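Long-range contacts in elicitor protein Hrip2 (PDB 5FID), which acts as a protein elicitor of the rice blast fungus, probably secreted and perceived by plants as a trigger of defence responses: residues T50-K55 / W84-F88; Y77-S81 / V93-P97. The protein carries 1 engineered substitution. One frame throughout, in Å; residues are numbered along the deposited sequence.

Contact 1: T50-K55 / W84-F88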
loop_
_atom_site.group_PDB
_atom_site.type_symbol
_atom_site.label_atom_id
_atom_site.label_comp_id
_atom_site.label_asym_id
_atom_site.label_seq_id
_atom_site.Cartn_x
_atom_site.Cartn_y
_atom_site.Cartn_z
ATOM N N THR A 50 -8.808 -12.720 3.149
ATOM C CA THR A 50 -9.778 -11.732 3.584
ATOM C C THR A 50 -10.349 -12.160 4.932
ATOM O O THR A 50 -10.931 -13.243 5.058
ATOM C CB THR A 50 -10.929 -11.612 2.571
ATOM O OG1 THR A 50 -10.411 -11.098 1.338
ATOM C CG2 THR A 50 -12.007 -10.675 3.093
ATOM N N VAL A 51 -10.180 -11.323 5.947
ATOM C CA VAL A 51 -10.720 -11.646 7.266
ATOM C C VAL A 51 -11.994 -10.838 7.496
ATOM O O VAL A 51 -11.932 -9.618 7.667
ATOM C CB VAL A 51 -9.697 -11.347 8.380
ATOM C CG1 VAL A 51 -10.257 -11.736 9.733
ATOM C CG2 VAL A 51 -8.409 -12.119 8.136
ATOM N N LYS A 52 -13.150 -11.507 7.482
ATOM C CA LYS A 52 -14.423 -10.823 7.742
ATOM C C LYS A 52 -14.635 -10.652 9.236
ATOM O O LYS A 52 -14.260 -11.525 10.014
ATOM C CB LYS A 52 -15.599 -11.611 7.164
ATOM C CG LYS A 52 -15.557 -11.834 5.668
ATOM C CD LYS A 52 -16.805 -12.591 5.221
ATOM C CE LYS A 52 -16.805 -12.835 3.705
ATOM N NZ LYS A 52 -18.026 -13.618 3.312
ATOM N N VAL A 53 -15.231 -9.521 9.624
ATOM C CA VAL A 53 -15.478 -9.185 11.023
ATOM C C VAL A 53 -16.879 -8.602 11.116
ATOM O O VAL A 53 -17.189 -7.606 10.473
ATOM C CB VAL A 53 -14.472 -8.130 11.537
ATOM C CG1 VAL A 53 -14.687 -7.871 13.016
ATOM C CG2 VAL A 53 -13.036 -8.594 11.286
ATOM N N SER A 54 -17.734 -9.223 11.915
ATOM C CA SER A 54 -19.137 -8.841 11.925
ATOM C C SER A 54 -19.694 -9.004 13.328
ATOM O O SER A 54 -19.047 -9.602 14.178
ATOM C CB SER A 54 -19.895 -9.708 10.918
ATOM O OG SER A 54 -21.290 -9.550 11.018
ATOM N N LYS A 55 -20.873 -8.444 13.585
ATOM C CA LYS A 55 -21.532 -8.667 14.866
ATOM C C LYS A 55 -22.559 -9.796 14.792
ATOM O O LYS A 55 -23.262 -10.065 15.767
ATOM C CB LYS A 55 -22.198 -7.384 15.361
ATOM C CG LYS A 55 -21.224 -6.315 15.806
ATOM C CD LYS A 55 -21.998 -5.077 16.228
ATOM C CE LYS A 55 -21.064 -3.944 16.535
ATOM N NZ LYS A 55 -21.827 -2.705 16.844
ATOM N N TRP A 84 -17.842 -3.788 2.318
ATOM C CA TRP A 84 -18.981 -4.698 2.460
ATOM C C TRP A 84 -19.828 -4.375 3.683
ATOM O O TRP A 84 -20.787 -5.095 3.982
ATOM C CB TRP A 84 -18.506 -6.154 2.558
ATOM C CG TRP A 84 -17.571 -6.567 1.444
ATOM C CD1 TRP A 84 -17.433 -5.974 0.225
ATOM C CD2 TRP A 84 -16.645 -7.666 1.464
ATOM N NE1 TRP A 84 -16.481 -6.635 -0.521
ATOM C CE2 TRP A 84 -15.979 -7.676 0.218
ATOM C CE3 TRP A 84 -16.307 -8.629 2.418
ATOM C CZ2 TRP A 84 -15.001 -8.627 -0.105
ATOM C CZ3 TRP A 84 -15.340 -9.578 2.095
ATOM C CH2 TRP A 84 -14.694 -9.565 0.845
ATOM N N GLY A 85 -19.465 -3.306 4.388
ATOM C CA GLY A 85 -20.153 -2.912 5.607
ATOM C C GLY A 85 -19.169 -2.508 6.700
ATOM O O GLY A 85 -17.968 -2.627 6.524
ATOM N N ASN A 86 -19.680 -2.009 7.821
ATOM C CA ASN A 86 -18.856 -1.727 8.992
ATOM C C ASN A 86 -19.714 -1.578 10.233
ATOM O O ASN A 86 -20.263 -0.503 10.485
ATOM C CB ASN A 86 -18.009 -0.463 8.828
ATOM C CG ASN A 86 -17.100 -0.226 10.033
ATOM O OD1 ASN A 86 -16.973 -1.094 10.913
ATOM N ND2 ASN A 86 -16.464 0.935 10.082
ATOM N N PRO A 87 -19.818 -2.659 11.018
ATOM C CA PRO A 87 -20.629 -2.702 12.237
ATOM C C PRO A 87 -20.053 -1.790 13.302
ATOM O O PRO A 87 -20.735 -1.486 14.287
ATOM C CB PRO A 87 -20.493 -4.159 12.697
ATOM C CG PRO A 87 -20.072 -4.916 11.496
ATOM C CD PRO A 87 -19.214 -3.966 10.713
ATOM N N PHE A 88 -18.807 -1.362 13.096
ATOM C CA PHE A 88 -18.060 -0.613 14.103
ATOM C C PHE A 88 -17.836 0.825 13.689
ATOM O O PHE A 88 -16.943 1.490 14.204
ATOM C CB PHE A 88 -16.719 -1.299 14.376
ATOM C CG PHE A 88 -16.821 -2.798 14.462
ATOM C CD1 PHE A 88 -17.257 -3.416 15.626
ATOM C CD2 PHE A 88 -16.489 -3.589 13.377
ATOM C CE1 PHE A 88 -17.358 -4.797 15.706
ATOM C CE2 PHE A 88 -16.590 -4.971 13.447
ATOM C CZ PHE A 88 -17.026 -5.578 14.616
HETATM O O HOH W 1 -23.476 -1.971 14.828
#

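Contact 2: Y77-S81 / V93-P97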
loop_
_atom_site.group_PDB
_atom_site.type_symbol
_atom_site.label_atom_id
_atom_site.label_comp_id
_atom_site.label_asym_id
_atom_site.label_seq_id
_atom_site.Cartn_x
_atom_site.Cartn_y
_atom_site.Cartn_z
ATOM N N TYR A 77 1.188 -6.550 2.691
ATOM C CA TYR A 77 0.180 -5.559 2.351
ATOM C C TYR A 77 -1.053 -5.786 3.216
ATOM O O TYR A 77 -1.379 -6.921 3.540
ATOM C CB TYR A 77 -0.164 -5.662 0.863
ATOM C CG TYR A 77 1.046 -5.509 -0.052
ATOM C CD1 TYR A 77 1.594 -4.258 -0.317
ATOM C CD2 TYR A 77 1.642 -6.613 -0.643
ATOM C CE1 TYR A 77 2.700 -4.118 -1.160
ATOM C CE2 TYR A 77 2.745 -6.477 -1.472
ATOM C CZ TYR A 77 3.264 -5.233 -1.729
ATOM O OH TYR A 77 4.360 -5.108 -2.561
ATOM N N TYR A 78 -1.726 -4.707 3.606
ATOM C CA TYR A 78 -2.858 -4.806 4.524
ATOM C C TYR A 78 -3.875 -3.719 4.205
ATOM O O TYR A 78 -3.513 -2.588 3.874
ATOM C CB TYR A 78 -2.398 -4.689 5.989
ATOM C CG TYR A 78 -1.390 -3.584 6.182
ATOM C CD1 TYR A 78 -0.050 -3.792 5.888
ATOM C CD2 TYR A 78 -1.776 -2.331 6.628
ATOM C CE1 TYR A 78 0.880 -2.782 6.028
ATOM C CE2 TYR A 78 -0.850 -1.319 6.777
ATOM C CZ TYR A 78 0.474 -1.550 6.473
ATOM O OH TYR A 78 1.405 -0.533 6.607
ATOM N N GLU A 79 -5.152 -4.071 4.315
ATOM C CA GLU A 79 -6.241 -3.175 3.962
ATOM C C GLU A 79 -7.324 -3.289 5.020
ATOM O O GLU A 79 -7.743 -4.395 5.367
ATOM C CB GLU A 79 -6.817 -3.573 2.602
ATOM C CG GLU A 79 -8.071 -2.801 2.167
ATOM C CD GLU A 79 -8.592 -3.241 0.806
ATOM O OE1 GLU A 79 -8.177 -4.320 0.314
ATOM O OE2 GLU A 79 -9.425 -2.506 0.211
ATOM N N LEU A 80 -7.763 -2.149 5.538
ATOM C CA LEU A 80 -8.893 -2.107 6.462
ATOM C C LEU A 80 -10.088 -1.577 5.684
ATOM O O LEU A 80 -10.155 -0.388 5.387
ATOM C CB LEU A 80 -8.578 -1.188 7.647
ATOM C CG LEU A 80 -9.677 -1.070 8.711
ATOM C CD1 LEU A 80 -9.919 -2.416 9.374
ATOM C CD2 LEU A 80 -9.292 -0.027 9.761
ATOM N N SER A 81 -11.036 -2.456 5.350
ATOM C CA SER A 81 -12.072 -2.103 4.376
ATOM C C SER A 81 -13.486 -2.106 4.929
ATOM O O SER A 81 -13.884 -3.034 5.632
ATOM C CB SER A 81 -12.007 -3.049 3.181
ATOM O OG SER A 81 -13.029 -2.760 2.241
ATOM N N VAL A 93 -11.466 2.125 15.175
ATOM C CA VAL A 93 -10.842 0.896 14.691
ATOM C C VAL A 93 -9.439 1.209 14.188
ATOM O O VAL A 93 -9.236 2.148 13.411
ATOM C CB VAL A 93 -11.660 0.230 13.560
ATOM C CG1 VAL A 93 -10.927 -0.981 13.010
ATOM C CG2 VAL A 93 -13.041 -0.188 14.069
ATOM N N THR A 94 -8.468 0.423 14.648
ATOM C CA THR A 94 -7.083 0.589 14.215
ATOM C C THR A 94 -6.637 -0.660 13.482
ATOM O O THR A 94 -7.121 -1.749 13.761
ATOM C CB THR A 94 -6.146 0.841 15.416
ATOM O OG1 THR A 94 -6.192 -0.288 16.298
ATOM C CG2 THR A 94 -6.580 2.079 16.179
ATOM N N LEU A 95 -5.722 -0.505 12.534
ATOM C CA LEU A 95 -5.074 -1.656 11.917
ATOM C C LEU A 95 -3.630 -1.257 11.704
ATOM O O LEU A 95 -3.347 -0.285 11.003
ATOM C CB LEU A 95 -5.731 -2.015 10.580
ATOM C CG LEU A 95 -5.081 -3.191 9.829
ATOM C CD1 LEU A 95 -5.377 -4.504 10.532
ATOM C CD2 LEU A 95 -5.550 -3.251 8.372
ATOM N N SER A 96 -2.711 -1.991 12.317
ATOM C CA SER A 96 -1.302 -1.611 12.264
ATOM C C SER A 96 -0.415 -2.809 11.937
ATOM O O SER A 96 -0.666 -3.912 12.411
ATOM C CB SER A 96 -0.899 -1.033 13.619
ATOM O OG SER A 96 0.503 -0.862 13.700
ATOM N N PRO A 97 0.641 -2.594 11.136
ATOM C CA PRO A 97 1.588 -3.673 10.858
ATOM C C PRO A 97 2.766 -3.619 11.818
ATOM O O PRO A 97 3.763 -4.306 11.587
ATOM C CB PRO A 97 2.088 -3.324 9.458
ATOM C CG PRO A 97 2.142 -1.812 9.499
ATOM C CD PRO A 97 0.920 -1.401 10.314
#

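Contact 1: T50-K55 / W84-F88
Thr50 and Trp84 approach from opposite directions, the methyl CG2 of the threonine ending 3.6 Å from CZ3 at the far rim of the indole. Threonine's torsion (chi1 -65°) sets this up: it puts CG2 anti to the backbone N and turns OG1 aside, where it keeps a weak hydrogen bond to Tyr23. The Lys52 and Trp84 side chains cross at about a right angle, with Lys52 CE 3.9 Å from Trp84 CZ3, while the lysine also makes a cation-pi contact with Phe21. Further along, Val53 meets Phe88 crosswise, CG1 lying 3.5 Å from CE2 and nearly as close to CZ; Leu135 touches both residues from strand 131-135. Pro87 CB lies over the centre of one face of the Phe88 ring, 4.0 Å above its plane, and Lys55 slides past both in the opposite direction. The lysine's extended chain carries CG to 3.9 Å from Pro87 CB and delivers NZ to Pro87 O, a hydrogen bond of 3.0 Å in which the donor stands 37° out of the carbonyl plane. A water accepts from the same NZ and donates to the same oxygen. Within the loop, Phe88 N bonds to Asn86 OD1 in an Asx turn. The loop is thus held on strand 49-54 mainly by apolar packing, with one carbonyl gripped both directly and through water at the partly exposed end.

Contact 2: Y77-S81 / V93-P97
With chi1 at 44°, Tyr78 places its CG between the backbone N and the carbonyl carbon, and the phenol swings across to lie against Pro97. Leu80 and Leu95 instead both hold CG anti to the backbone N (chi1 -179° and 178°), carrying their branches toward the opposing strand. Pro97 CB sits over one face of the Tyr78 ring, 4.1 Å from its centroid, a CH-pi contact, while Pro97 CG comes 3.5 Å from Tyr78 CZ. At the ring's edge, near its plane, is Leu95 CD2. That same methyl reaches 3.7 Å from Leu80 CB as the two leucines slide past each other in opposite directions. Leu80 CD2 then meets Val93 CG1 at 3.8 Å, closing the row. No hydrogen bond joins the strands, whose axes run antiparallel 8.1 Å apart at closest approach: this is face-to-face packing of two sheets in a beta-sandwich arrangement. Phe104 touches both leucines. On the other side of strand 75-81, Glu79 OE2 forms a salt bridge with Lys120 and a hydrogen bond with Ser115, while OE1 bonds to Tyr75 OH of the second subunit. The interface is therefore almost wholly hydrocarbon, and the hydroxyl at its end, Tyr78 OH, hydrogen-bonds to Gln102 O.

Overall arrangement
From the N terminus, the chain passes through four strands shared between the two sheets before strand 49-54, where contact 1 opens. It runs on through strands 63-69 and 75-81 of the same antiparallel sheet and then enters the loop at 84-88, where contact 1 closes a long excursion. Contact 2 begins before that closure, at 77-81, and ends after it, at 93-97, so the two loops cross. Contact 1 lays the connection between the sheets against one strand of the six-stranded sheet; contact 2 packs another strand of that sheet on strand 93-96 of the mixed sheet. Phe88 CB meets Val93 CG2 at 3.9 Å, so the connecting loop and the packing between the sheets meet there.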